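Local coordinates for protein precorrin-3 methylase (Rhodobacter capsulatus, PDB 3NUT) that probably transfers a methyl group from S-adenosylmethionine to a precorrin intermediate in the biosynthesis of adenosylcobalamin, at residues 182-187 and 218-223; 136-141 and 157-162; 93-98 and 113-118. All coordinates share one frame; numbering follows the deposited sequence.

Contact 1: 182-187 and 218-223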
ATOM      1  N   ARG A 182     -13.957  19.417  -9.254  1.00 56.71           N
ATOM      2  CA  ARG A 182     -13.856  18.828 -10.601  1.00 57.19           C
ATOM      3  C   ARG A 182     -13.838  17.296 -10.523  1.00 57.26           C
ATOM      4  O   ARG A 182     -14.584  16.631 -11.245  1.00 57.41           O
ATOM      5  CB  ARG A 182     -12.627  19.313 -11.379  1.00 57.41           C
ATOM      6  CG  ARG A 182     -12.421  20.825 -11.485  1.00 59.59           C
ATOM      7  CD  ARG A 182     -12.896  21.418 -12.829  1.00 62.67           C
ATOM      8  NE  ARG A 182     -12.013  21.219 -13.999  1.00 64.68           N
ATOM      9  CZ  ARG A 182     -10.939  21.964 -14.292  1.00 66.01           C
ATOM     10  NH1 ARG A 182     -10.566  22.958 -13.491  1.00 66.89           N
ATOM     11  NH2 ARG A 182     -10.220  21.712 -15.383  1.00 64.89           N
ATOM     12  N   VAL A 183     -13.005  16.748  -9.633  1.00 56.90           N
ATOM     13  CA  VAL A 183     -12.874  15.293  -9.465  1.00 56.74           C
ATOM     14  C   VAL A 183     -14.192  14.575  -9.155  1.00 56.78           C
ATOM     15  O   VAL A 183     -14.461  13.516  -9.723  1.00 57.07           O
ATOM     16  CB  VAL A 183     -11.782  14.923  -8.402  1.00 56.91           C
ATOM     17  CG1 VAL A 183     -11.892  13.461  -7.970  1.00 56.32           C
ATOM     18  CG2 VAL A 183     -10.378  15.218  -8.942  1.00 55.89           C
ATOM     19  N   LEU A 184     -15.003  15.138  -8.259  1.00 56.90           N
ATOM     20  CA  LEU A 184     -16.353  14.610  -7.990  1.00 57.22           C
ATOM     21  C   LEU A 184     -17.271  14.663  -9.225  1.00 57.68           C
ATOM     22  O   LEU A 184     -18.092  13.761  -9.442  1.00 57.60           O
ATOM     23  CB  LEU A 184     -17.004  15.358  -6.826  1.00 56.88           C
ATOM     24  CG  LEU A 184     -16.399  15.139  -5.441  1.00 57.37           C
ATOM     25  CD1 LEU A 184     -16.940  16.143  -4.465  1.00 57.93           C
ATOM     26  CD2 LEU A 184     -16.660  13.713  -4.943  1.00 57.64           C
ATOM     27  N   GLU A 185     -17.128  15.729 -10.013  1.00 58.05           N
ATOM     28  CA  GLU A 185     -17.904  15.913 -11.235  1.00 58.74           C
ATOM     29  C   GLU A 185     -17.536  14.804 -12.203  1.00 58.43           C
ATOM     30  O   GLU A 185     -18.419  14.098 -12.703  1.00 58.14           O
ATOM     31  CB  GLU A 185     -17.653  17.308 -11.860  1.00 59.14           C
ATOM     32  CG  GLU A 185     -18.660  17.731 -12.958  1.00 61.16           C
ATOM     33  CD  GLU A 185     -18.154  18.869 -13.858  1.00 63.71           C
ATOM     34  OE1 GLU A 185     -18.875  19.882 -14.001  1.00 64.36           O
ATOM     35  OE2 GLU A 185     -17.038  18.757 -14.426  1.00 65.56           O
ATOM     36  N   ILE A 186     -16.236  14.641 -12.453  1.00 58.24           N
ATOM     37  CA  ILE A 186     -15.762  13.541 -13.289  1.00 58.38           C
ATOM     38  C   ILE A 186     -16.331  12.209 -12.780  1.00 58.62           C
ATOM     39  O   ILE A 186     -16.734  11.349 -13.565  1.00 59.05           O
ATOM     40  CB  ILE A 186     -14.217  13.425 -13.314  1.00 58.29           C
ATOM     41  CG1 ILE A 186     -13.529  14.799 -13.378  1.00 57.91           C
ATOM     42  CG2 ILE A 186     -13.767  12.486 -14.448  1.00 58.87           C
ATOM     43  CD1 ILE A 186     -13.224  15.306 -14.758  1.00 56.63           C
ATOM     44  N   LEU A 187     -16.363  12.043 -11.462  1.00 58.75           N
ATOM     45  CA  LEU A 187     -16.790  10.782 -10.872  1.00 58.76           C
ATOM     46  C   LEU A 187     -18.271  10.535 -11.100  1.00 58.73           C
ATOM     47  O   LEU A 187     -18.666   9.448 -11.546  1.00 58.87           O
ATOM     48  CB  LEU A 187     -16.443  10.720  -9.382  1.00 58.92           C
ATOM     49  CG  LEU A 187     -15.046  10.248  -8.968  1.00 59.03           C
ATOM     50  CD1 LEU A 187     -15.010  10.111  -7.449  1.00 59.22           C
ATOM     51  CD2 LEU A 187     -14.668   8.922  -9.641  1.00 58.97           C
ATOM     52  N   ALA A 218     -22.335  13.299  -2.008  1.00 61.45           N
ATOM     53  CA  ALA A 218     -21.019  13.776  -1.587  1.00 61.32           C
ATOM     54  C   ALA A 218     -20.733  15.201  -2.050  1.00 61.42           C
ATOM     55  O   ALA A 218     -21.137  15.591  -3.142  1.00 61.23           O
ATOM     56  CB  ALA A 218     -19.941  12.833  -2.097  1.00 61.03           C
ATOM     57  N   THR A 219     -20.040  15.963  -1.204  1.00 61.51           N
ATOM     58  CA  THR A 219     -19.589  17.323  -1.526  1.00 62.03           C
ATOM     59  C   THR A 219     -18.085  17.475  -1.165  1.00 61.93           C
ATOM     60  O   THR A 219     -17.578  16.734  -0.310  1.00 61.79           O
ATOM     61  CB  THR A 219     -20.428  18.391  -0.774  1.00 62.11           C
ATOM     62  OG1 THR A 219     -20.202  18.270   0.631  1.00 63.18           O
ATOM     63  CG2 THR A 219     -21.918  18.219  -1.032  1.00 62.34           C
ATOM     64  N   PRO A 220     -17.366  18.423  -1.812  1.00 61.76           N
ATOM     65  CA  PRO A 220     -15.900  18.476  -1.617  1.00 61.39           C
ATOM     66  C   PRO A 220     -15.446  18.871  -0.213  1.00 61.07           C
ATOM     67  O   PRO A 220     -14.393  18.425   0.234  1.00 61.23           O
ATOM     68  CB  PRO A 220     -15.428  19.522  -2.647  1.00 61.12           C
ATOM     69  CG  PRO A 220     -16.613  20.379  -2.888  1.00 61.67           C
ATOM     70  CD  PRO A 220     -17.829  19.462  -2.755  1.00 61.79           C
ATOM     71  N   GLU A 221     -16.233  19.692   0.474  1.00 60.65           N
ATOM     72  CA  GLU A 221     -15.872  20.149   1.811  1.00 60.30           C
ATOM     73  C   GLU A 221     -15.935  19.012   2.849  1.00 59.57           C
ATOM     74  O   GLU A 221     -15.717  19.235   4.045  1.00 59.10           O
ATOM     75  CB  GLU A 221     -16.710  21.374   2.224  1.00 60.72           C
ATOM     76  CG  GLU A 221     -18.169  21.093   2.630  1.00 62.63           C
ATOM     77  CD  GLU A 221     -19.114  20.952   1.440  1.00 65.71           C
ATOM     78  OE1 GLU A 221     -18.658  21.129   0.281  1.00 66.20           O
ATOM     79  OE2 GLU A 221     -20.317  20.653   1.669  1.00 66.29           O
ATOM     80  N   MET A 222     -16.229  17.801   2.370  1.00 58.87           N
ATOM     81  CA  MET A 222     -16.155  16.590   3.190  1.00 58.37           C
ATOM     82  C   MET A 222     -14.717  16.123   3.389  1.00 58.04           C
ATOM     83  O   MET A 222     -14.429  15.424   4.353  1.00 58.10           O
ATOM     84  CB  MET A 222     -16.996  15.475   2.593  1.00 58.20           C
ATOM     85  CG  MET A 222     -18.448  15.697   2.823  1.00 57.94           C
ATOM     86  SD  MET A 222     -19.458  14.392   2.145  1.00 59.63           S
ATOM     87  CE  MET A 222     -21.074  14.970   2.703  1.00 59.52           C
ATOM     88  N   ALA A 223     -13.835  16.526   2.476  1.00 57.16           N
ATOM     89  CA  ALA A 223     -12.411  16.266   2.579  1.00 56.96           C
ATOM     90  C   ALA A 223     -11.651  17.503   3.082  1.00 56.85           C
ATOM     91  O   ALA A 223     -12.069  18.625   2.819  1.00 56.63           O
ATOM     92  CB  ALA A 223     -11.875  15.840   1.220  1.00 56.74           C
TER
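The T219-P220 peptide offers one flat face to L184, whose CD1 methyl stands over it, almost directly above the bond's nitrogen, 3.5 Å from P220 N. The same methyl lies 3.7 Å from T219 C, so it covers the C-N bond rather than the carbonyl oxygen. It also lies against the same side of the proline ring, P220 CD at 3.8 Å and P220 CB at 4.1 Å. Within the loop a second flat group, the E221 carboxylate, takes no part in the helix contact: T219 OG1 donates to E221 OE2 over 2.6 Å, approaching from above the carboxylate plane, 67° out of it. L184 reaches across with CG opposite its own carbonyl carbon (chi1 -69°) and an extended chi2 of 168°, which carries CD1 straight out from the helix. Its second methyl, CD2, turns to A218 CB at a loose 4.4 Å. The loop runs on in a short 3-10 turn opened by P220, M222 N bonded to T219 O and A223 N to P220 O. P220 rests as well on F180 and T181 of the same helix, while V183 and L187 face the sheet at F168. The contact is apolar packing well away from the bound S-adenosylhomocysteine: helix 179-190 is covered by the loop joining strands 209-214 and 227-231, in the mixed-sheet, C-terminal half of the tetrapyrrole methylase fold.

Contact 2: 136-141 and 157-162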
ATOM      1  N   ASP A 136      -8.869  -5.027  -6.955  1.00 40.07           N
ATOM      2  CA  ASP A 136      -8.074  -4.131  -7.791  1.00 39.04           C
ATOM      3  C   ASP A 136      -8.356  -2.669  -7.467  1.00 38.33           C
ATOM      4  O   ASP A 136      -9.514  -2.236  -7.432  1.00 38.40           O
ATOM      5  CB  ASP A 136      -8.344  -4.397  -9.269  1.00 39.20           C
ATOM      6  CG  ASP A 136      -7.945  -5.800  -9.689  1.00 39.27           C
ATOM      7  OD1 ASP A 136      -7.468  -6.565  -8.834  1.00 42.84           O
ATOM      8  OD2 ASP A 136      -8.107  -6.149 -10.874  1.00 40.22           O
ATOM      9  N   PHE A 137      -7.298  -1.919  -7.186  1.00 37.22           N
ATOM     10  CA  PHE A 137      -7.449  -0.529  -6.782  1.00 36.71           C
ATOM     11  C   PHE A 137      -6.286   0.314  -7.281  1.00 36.48           C
ATOM     12  O   PHE A 137      -5.253  -0.212  -7.715  1.00 36.04           O
ATOM     13  CB  PHE A 137      -7.596  -0.435  -5.248  1.00 36.37           C
ATOM     14  CG  PHE A 137      -6.333  -0.779  -4.488  1.00 35.83           C
ATOM     15  CD1 PHE A 137      -5.382   0.201  -4.215  1.00 34.70           C
ATOM     16  CD2 PHE A 137      -6.100  -2.077  -4.054  1.00 35.39           C
ATOM     17  CE1 PHE A 137      -4.209  -0.111  -3.512  1.00 37.45           C
ATOM     18  CE2 PHE A 137      -4.916  -2.403  -3.362  1.00 35.49           C
ATOM     19  CZ  PHE A 137      -3.979  -1.410  -3.082  1.00 35.16           C
ATOM     20  N   CYS A 138      -6.446   1.626  -7.215  1.00 36.92           N
ATOM     21  CA  CYS A 138      -5.347   2.512  -7.581  1.00 37.50           C
ATOM     22  C   CYS A 138      -5.200   3.666  -6.603  1.00 37.44           C
ATOM     23  O   CYS A 138      -6.146   4.016  -5.891  1.00 37.82           O
ATOM     24  CB  CYS A 138      -5.547   3.036  -8.995  1.00 38.18           C
ATOM     25  SG  CYS A 138      -7.001   4.062  -9.150  1.00 40.81           S
ATOM     26  N   ALA A 139      -4.012   4.255  -6.566  1.00 37.10           N
ATOM     27  CA  ALA A 139      -3.738   5.389  -5.703  1.00 37.27           C
ATOM     28  C   ALA A 139      -3.496   6.609  -6.562  1.00 37.33           C
ATOM     29  O   ALA A 139      -2.759   6.552  -7.552  1.00 37.28           O
ATOM     30  CB  ALA A 139      -2.527   5.110  -4.812  1.00 37.58           C
ATOM     31  N   ILE A 140      -4.114   7.716  -6.191  1.00 38.02           N
ATOM     32  CA  ILE A 140      -4.086   8.896  -7.043  1.00 39.22           C
ATOM     33  C   ILE A 140      -3.864  10.158  -6.219  1.00 40.10           C
ATOM     34  O   ILE A 140      -4.585  10.426  -5.244  1.00 40.14           O
ATOM     35  CB  ILE A 140      -5.389   9.027  -7.908  1.00 39.04           C
ATOM     36  CG1 ILE A 140      -5.519   7.856  -8.901  1.00 39.16           C
ATOM     37  CG2 ILE A 140      -5.397  10.343  -8.676  1.00 38.82           C
ATOM     38  CD1 ILE A 140      -6.902   7.758  -9.629  1.00 39.30           C
ATOM     39  N   ASN A 141      -2.867  10.931  -6.611  1.00 41.28           N
ATOM     40  CA  ASN A 141      -2.574  12.180  -5.936  1.00 43.65           C
ATOM     41  C   ASN A 141      -3.383  13.313  -6.590  1.00 44.77           C
ATOM     42  O   ASN A 141      -3.247  13.563  -7.792  1.00 44.99           O
ATOM     43  CB  ASN A 141      -1.071  12.433  -6.047  1.00 43.81           C
ATOM     44  CG  ASN A 141      -0.626  13.701  -5.370  1.00 46.30           C
ATOM     45  OD1 ASN A 141      -1.285  14.226  -4.466  1.00 48.60           O
ATOM     46  ND2 ASN A 141       0.532  14.198  -5.796  1.00 48.66           N
ATOM     47  N   ARG A 157     -10.712   9.085 -15.261  1.00 45.48           N
ATOM     48  CA  ARG A 157     -11.640   8.382 -16.175  1.00 45.83           C
ATOM     49  C   ARG A 157     -11.253   6.938 -16.470  1.00 45.97           C
ATOM     50  O   ARG A 157     -12.131   6.068 -16.561  1.00 45.98           O
ATOM     51  CB  ARG A 157     -11.861   9.165 -17.483  1.00 46.17           C
ATOM     52  CG  ARG A 157     -12.404  10.574 -17.260  1.00 45.30           C
ATOM     53  CD  ARG A 157     -12.777  11.250 -18.578  1.00 45.59           C
ATOM     54  NE  ARG A 157     -13.376  12.552 -18.326  1.00 44.78           N
ATOM     55  CZ  ARG A 157     -14.659  12.742 -18.049  1.00 45.62           C
ATOM     56  NH1 ARG A 157     -15.482  11.706 -18.014  1.00 47.19           N
ATOM     57  NH2 ARG A 157     -15.114  13.964 -17.807  1.00 46.34           N
ATOM     58  N   HIS A 158      -9.957   6.668 -16.603  1.00 45.67           N
ATOM     59  CA  HIS A 158      -9.532   5.289 -16.795  1.00 45.94           C
ATOM     60  C   HIS A 158      -9.674   4.365 -15.567  1.00 45.90           C
ATOM     61  O   HIS A 158      -9.878   3.155 -15.711  1.00 45.55           O
ATOM     62  CB  HIS A 158      -8.130   5.253 -17.355  1.00 46.57           C
ATOM     63  CG  HIS A 158      -8.081   5.611 -18.798  1.00 46.85           C
ATOM     64  ND1 HIS A 158      -8.438   4.726 -19.791  1.00 47.91           N
ATOM     65  CD2 HIS A 158      -7.759   6.769 -19.419  1.00 47.31           C
ATOM     66  CE1 HIS A 158      -8.322   5.318 -20.966  1.00 47.85           C
ATOM     67  NE2 HIS A 158      -7.908   6.557 -20.767  1.00 48.52           N
ATOM     68  N   ALA A 159      -9.583   4.934 -14.373  1.00 45.74           N
ATOM     69  CA  ALA A 159      -9.739   4.156 -13.154  1.00 46.00           C
ATOM     70  C   ALA A 159     -11.234   3.857 -13.026  1.00 45.95           C
ATOM     71  O   ALA A 159     -11.638   2.740 -12.718  1.00 45.88           O
ATOM     72  CB  ALA A 159      -9.219   4.947 -11.942  1.00 45.90           C
ATOM     73  N   ALA A 160     -12.040   4.871 -13.317  1.00 46.11           N
ATOM     74  CA  ALA A 160     -13.476   4.725 -13.400  1.00 46.45           C
ATOM     75  C   ALA A 160     -13.868   3.622 -14.371  1.00 46.44           C
ATOM     76  O   ALA A 160     -14.684   2.766 -14.025  1.00 47.04           O
ATOM     77  CB  ALA A 160     -14.135   6.051 -13.784  1.00 46.55           C
ATOM     78  N   ARG A 161     -13.277   3.622 -15.566  1.00 46.25           N
ATOM     79  CA  ARG A 161     -13.736   2.727 -16.635  1.00 45.95           C
ATOM     80  C   ARG A 161     -13.264   1.295 -16.458  1.00 45.56           C
ATOM     81  O   ARG A 161     -13.966   0.361 -16.834  1.00 45.80           O
ATOM     82  CB  ARG A 161     -13.376   3.267 -18.036  1.00 46.35           C
ATOM     83  CG  ARG A 161     -14.171   4.508 -18.461  1.00 46.55           C
ATOM     84  CD  ARG A 161     -13.618   5.141 -19.744  1.00 46.39           C
ATOM     85  NE  ARG A 161     -14.077   6.525 -19.923  1.00 47.83           N
ATOM     86  CZ  ARG A 161     -13.654   7.345 -20.890  1.00 47.59           C
ATOM     87  NH1 ARG A 161     -12.756   6.933 -21.770  1.00 46.97           N
ATOM     88  NH2 ARG A 161     -14.109   8.587 -20.966  1.00 46.18           N
ATOM     89  N   GLY A 162     -12.076   1.123 -15.881  1.00 45.17           N
ATOM     90  CA  GLY A 162     -11.541  -0.201 -15.563  1.00 43.98           C
ATOM     91  C   GLY A 162     -12.213  -0.763 -14.328  1.00 43.40           C
ATOM     92  O   GLY A 162     -12.007  -1.919 -13.962  1.00 43.37           O
TER
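C138 places its sulfur against the methyl of A159, SG to CB 3.7 Å, and this is the closest approach between segments 136-141 and 157-162. With chi1 at 64° the sulfur sits between its backbone N and carbonyl carbon, pointing off the sheet at the helix. Two residues on, I140 projects to the same side; its extended chain (chi2 170°) brings CD1 to 4.3 Å from A159 CB, a lighter touch. One alanine methyl thus meets two strand side chains, and its small size lets C138 CA and A159 CA come within 7.3 Å. M166 of strand 165-169 lies against both C138 and A159, adding to the same apolar layer. On the outer side of the helix the chemistry is ionic: R157 CB lies on one face of the R161 guanidinium, toward its rim, and the two arginines form salt bridges to E190, R157 also to E189, tying this helix to helix 179-190. The contact belongs to a beta-alpha-beta unit in which strand 137-141 runs parallel to strand 165-169, with helix 149-161 linking them; along its other edge strand 137-141 pairs antiparallel with a strand of the second subunit, so the sheet continues across the dimer.

Contact 3: 93-98 and 113-118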
ATOM      1  N   ALA A  93       6.052  10.881  -1.970  1.00 27.22           N
ATOM      2  CA  ALA A  93       6.908  11.216  -0.825  1.00 25.70           C
ATOM      3  C   ALA A  93       8.368  11.296  -1.218  1.00 25.66           C
ATOM      4  O   ALA A  93       8.680  11.474  -2.387  1.00 26.10           O
ATOM      5  CB  ALA A  93       6.672  10.225   0.353  1.00 24.75           C
ATOM      6  N   MET A  94       9.264  11.171  -0.244  1.00 25.95           N
ATOM      7  CA  MET A  94      10.648  11.596  -0.417  1.00 26.29           C
ATOM      8  C   MET A  94      11.596  10.613  -1.161  1.00 25.99           C
ATOM      9  O   MET A  94      12.667  11.022  -1.635  1.00 26.13           O
ATOM     10  CB  MET A  94      11.236  12.004   0.944  1.00 26.65           C
ATOM     11  CG  MET A  94      10.915  13.438   1.378  1.00 27.11           C
ATOM     12  SD  MET A  94      11.575  14.699   0.243  1.00 34.49           S
ATOM     13  CE  MET A  94      13.328  14.387   0.326  1.00 27.89           C
ATOM     14  N   ALA A  95      11.224   9.342  -1.257  1.00 25.78           N
ATOM     15  CA  ALA A  95      12.091   8.372  -1.921  1.00 26.92           C
ATOM     16  C   ALA A  95      12.337   8.750  -3.390  1.00 27.69           C
ATOM     17  O   ALA A  95      13.495   8.763  -3.839  1.00 27.95           O
ATOM     18  CB  ALA A  95      11.569   6.953  -1.782  1.00 25.90           C
ATOM     19  N   SER A  96      11.256   9.070  -4.110  1.00 28.34           N
ATOM     20  CA  SER A  96      11.311   9.608  -5.479  1.00 29.49           C
ATOM     21  C   SER A  96      12.248  10.808  -5.674  1.00 29.13           C
ATOM     22  O   SER A  96      13.087  10.820  -6.583  1.00 29.01           O
ATOM     23  CB  SER A  96       9.917  10.062  -5.915  1.00 30.27           C
ATOM     24  OG  SER A  96       9.416   9.196  -6.904  1.00 34.91           O
ATOM     25  N   ALA A  97      12.046  11.818  -4.836  1.00 28.04           N
ATOM     26  CA  ALA A  97      12.832  13.025  -4.838  1.00 27.65           C
ATOM     27  C   ALA A  97      14.308  12.766  -4.570  1.00 27.81           C
ATOM     28  O   ALA A  97      15.160  13.445  -5.120  1.00 27.29           O
ATOM     29  CB  ALA A  97      12.302  13.969  -3.789  1.00 27.88           C
ATOM     30  N   LEU A  98      14.609  11.807  -3.701  1.00 27.79           N
ATOM     31  CA  LEU A  98      16.007  11.455  -3.452  1.00 26.91           C
ATOM     32  C   LEU A  98      16.656  10.914  -4.725  1.00 26.63           C
ATOM     33  O   LEU A  98      17.803  11.273  -5.039  1.00 26.21           O
ATOM     34  CB  LEU A  98      16.158  10.464  -2.283  1.00 26.23           C
ATOM     35  CG  LEU A  98      17.556   9.850  -2.052  1.00 25.11           C
ATOM     36  CD1 LEU A  98      18.559  10.937  -1.655  1.00 20.92           C
ATOM     37  CD2 LEU A  98      17.522   8.731  -0.997  1.00 22.49           C
ATOM     38  N   ILE A 113      22.260   4.021  -0.125  1.00 29.53           N
ATOM     39  CA  ILE A 113      20.908   4.496   0.013  1.00 27.88           C
ATOM     40  C   ILE A 113      20.033   3.329   0.414  1.00 26.98           C
ATOM     41  O   ILE A 113      20.180   2.260  -0.125  1.00 26.67           O
ATOM     42  CB  ILE A 113      20.357   5.127  -1.292  1.00 27.71           C
ATOM     43  CG1 ILE A 113      20.820   6.581  -1.400  1.00 28.17           C
ATOM     44  CG2 ILE A 113      18.833   5.127  -1.266  1.00 27.95           C
ATOM     45  CD1 ILE A 113      20.997   7.112  -2.863  1.00 24.38           C
ATOM     46  N   ARG A 114      19.148   3.555   1.384  1.00 26.10           N
ATOM     47  CA  ARG A 114      18.223   2.544   1.880  1.00 25.30           C
ATOM     48  C   ARG A 114      16.849   3.187   1.955  1.00 23.97           C
ATOM     49  O   ARG A 114      16.715   4.298   2.477  1.00 24.06           O
ATOM     50  CB  ARG A 114      18.645   2.129   3.284  1.00 26.20           C
ATOM     51  CG  ARG A 114      20.030   1.464   3.384  1.00 29.67           C
ATOM     52  CD  ARG A 114      20.616   1.647   4.782  1.00 34.44           C
ATOM     53  NE  ARG A 114      21.898   0.958   4.938  1.00 36.97           N
ATOM     54  CZ  ARG A 114      22.563   0.805   6.084  1.00 36.48           C
ATOM     55  NH1 ARG A 114      22.089   1.284   7.219  1.00 36.72           N
ATOM     56  NH2 ARG A 114      23.722   0.153   6.086  1.00 39.44           N
ATOM     57  N   ILE A 115      15.832   2.502   1.433  1.00 23.03           N
ATOM     58  CA  ILE A 115      14.458   2.983   1.442  1.00 20.92           C
ATOM     59  C   ILE A 115      13.642   2.020   2.315  1.00 22.05           C
ATOM     60  O   ILE A 115      13.550   0.830   2.007  1.00 21.44           O
ATOM     61  CB  ILE A 115      13.867   3.009   0.004  1.00 21.76           C
ATOM     62  CG1 ILE A 115      14.813   3.762  -0.957  1.00 17.28           C
ATOM     63  CG2 ILE A 115      12.401   3.641  -0.014  1.00 17.73           C
ATOM     64  CD1 ILE A 115      14.826   5.305  -0.751  1.00 13.80           C
ATOM     65  N   LEU A 116      13.070   2.545   3.409  1.00 21.78           N
ATOM     66  CA  LEU A 116      12.407   1.732   4.429  1.00 21.52           C
ATOM     67  C   LEU A 116      10.899   1.987   4.417  1.00 21.59           C
ATOM     68  O   LEU A 116      10.462   3.103   4.696  1.00 21.31           O
ATOM     69  CB  LEU A 116      13.001   2.054   5.813  1.00 20.97           C
ATOM     70  CG  LEU A 116      14.539   1.921   5.877  1.00 19.83           C
ATOM     71  CD1 LEU A 116      14.980   2.099   7.340  1.00 18.47           C
ATOM     72  CD2 LEU A 116      15.002   0.541   5.332  1.00 17.15           C
ATOM     73  N   PRO A 117      10.112   0.965   4.075  1.00 21.72           N
ATOM     74  CA  PRO A 117       8.677   1.127   3.870  1.00 22.34           C
ATOM     75  C   PRO A 117       7.931   1.477   5.150  1.00 22.57           C
ATOM     76  O   PRO A 117       8.479   1.314   6.236  1.00 23.06           O
ATOM     77  CB  PRO A 117       8.216  -0.254   3.335  1.00 22.42           C
ATOM     78  CG  PRO A 117       9.339  -1.218   3.621  1.00 22.59           C
ATOM     79  CD  PRO A 117      10.602  -0.356   3.635  1.00 22.30           C
ATOM     80  N   GLY A 118       6.678   1.931   5.023  1.00 23.04           N
ATOM     81  CA  GLY A 118       5.762   2.124   6.195  1.00 21.56           C
ATOM     82  C   GLY A 118       4.292   1.902   5.818  1.00 22.75           C
ATOM     83  O   GLY A 118       3.957   1.651   4.635  1.00 21.58           O
TER
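A95 and L98, one helical turn apart, meet I115 and I113 in the beta-alpha-beta crossover from strand 80-85 through helix 94-104 to strand 113-116, in the parallel-sheet, N-terminal half of the fold. A95 CB fits against two branches of I115 at once, 3.8 Å from CD1 and 3.8 Å from CG2; the bent chi2 of the isoleucine (-73°) swings CD1 round to stand beside CG2. L98 and I113 reach toward each other tip to tip, L98 CD2 lying 3.8 Å from I113 CG2 and 4.0 Å from I113 CG1. The leucine extends this far because its CG is opposite its backbone N (chi1 171°). The axes of helix segment 94-98 and strand 113-116 come within 10.1 Å and run nearly antiparallel (162°), as in such a crossover, where the helix runs against its strands. Outward from this core, L98 also lies on V11 and V13 of strand 10-15 and on L72 of helix 65-76, and the second subunit packs W242 on I113 and A127 on I115. In the same segment A93 touches the bound S-adenosylhomocysteine. Beyond the strand's end, G118 N donates a hydrogen bond to OD1 of D88, itself a residue that binds S-adenosylhomocysteine.

Contacts 2 and 3 are buried and both border the second subunit, whereas contact 1 is only partly buried and is not touched by that subunit. Contacts 1 and 2 are neighbours on the mixed sheet: helices 179-190 and 149-161 lie side by side, and I186 CG2 packs 3.7 Å from R157 CG. Contact 3 belongs to the parallel sheet, about 31 Å from contact 1 between centres and on the other side of the chain's centre. None has a hydrogen bond across its segments; contacts 2 and 3 set a helix alanine (A159, A95) against strand side chains, whereas contact 1 also lays a leucine methyl on a loop peptide. Contact 3 includes A93, which touches the S-adenosylhomocysteine.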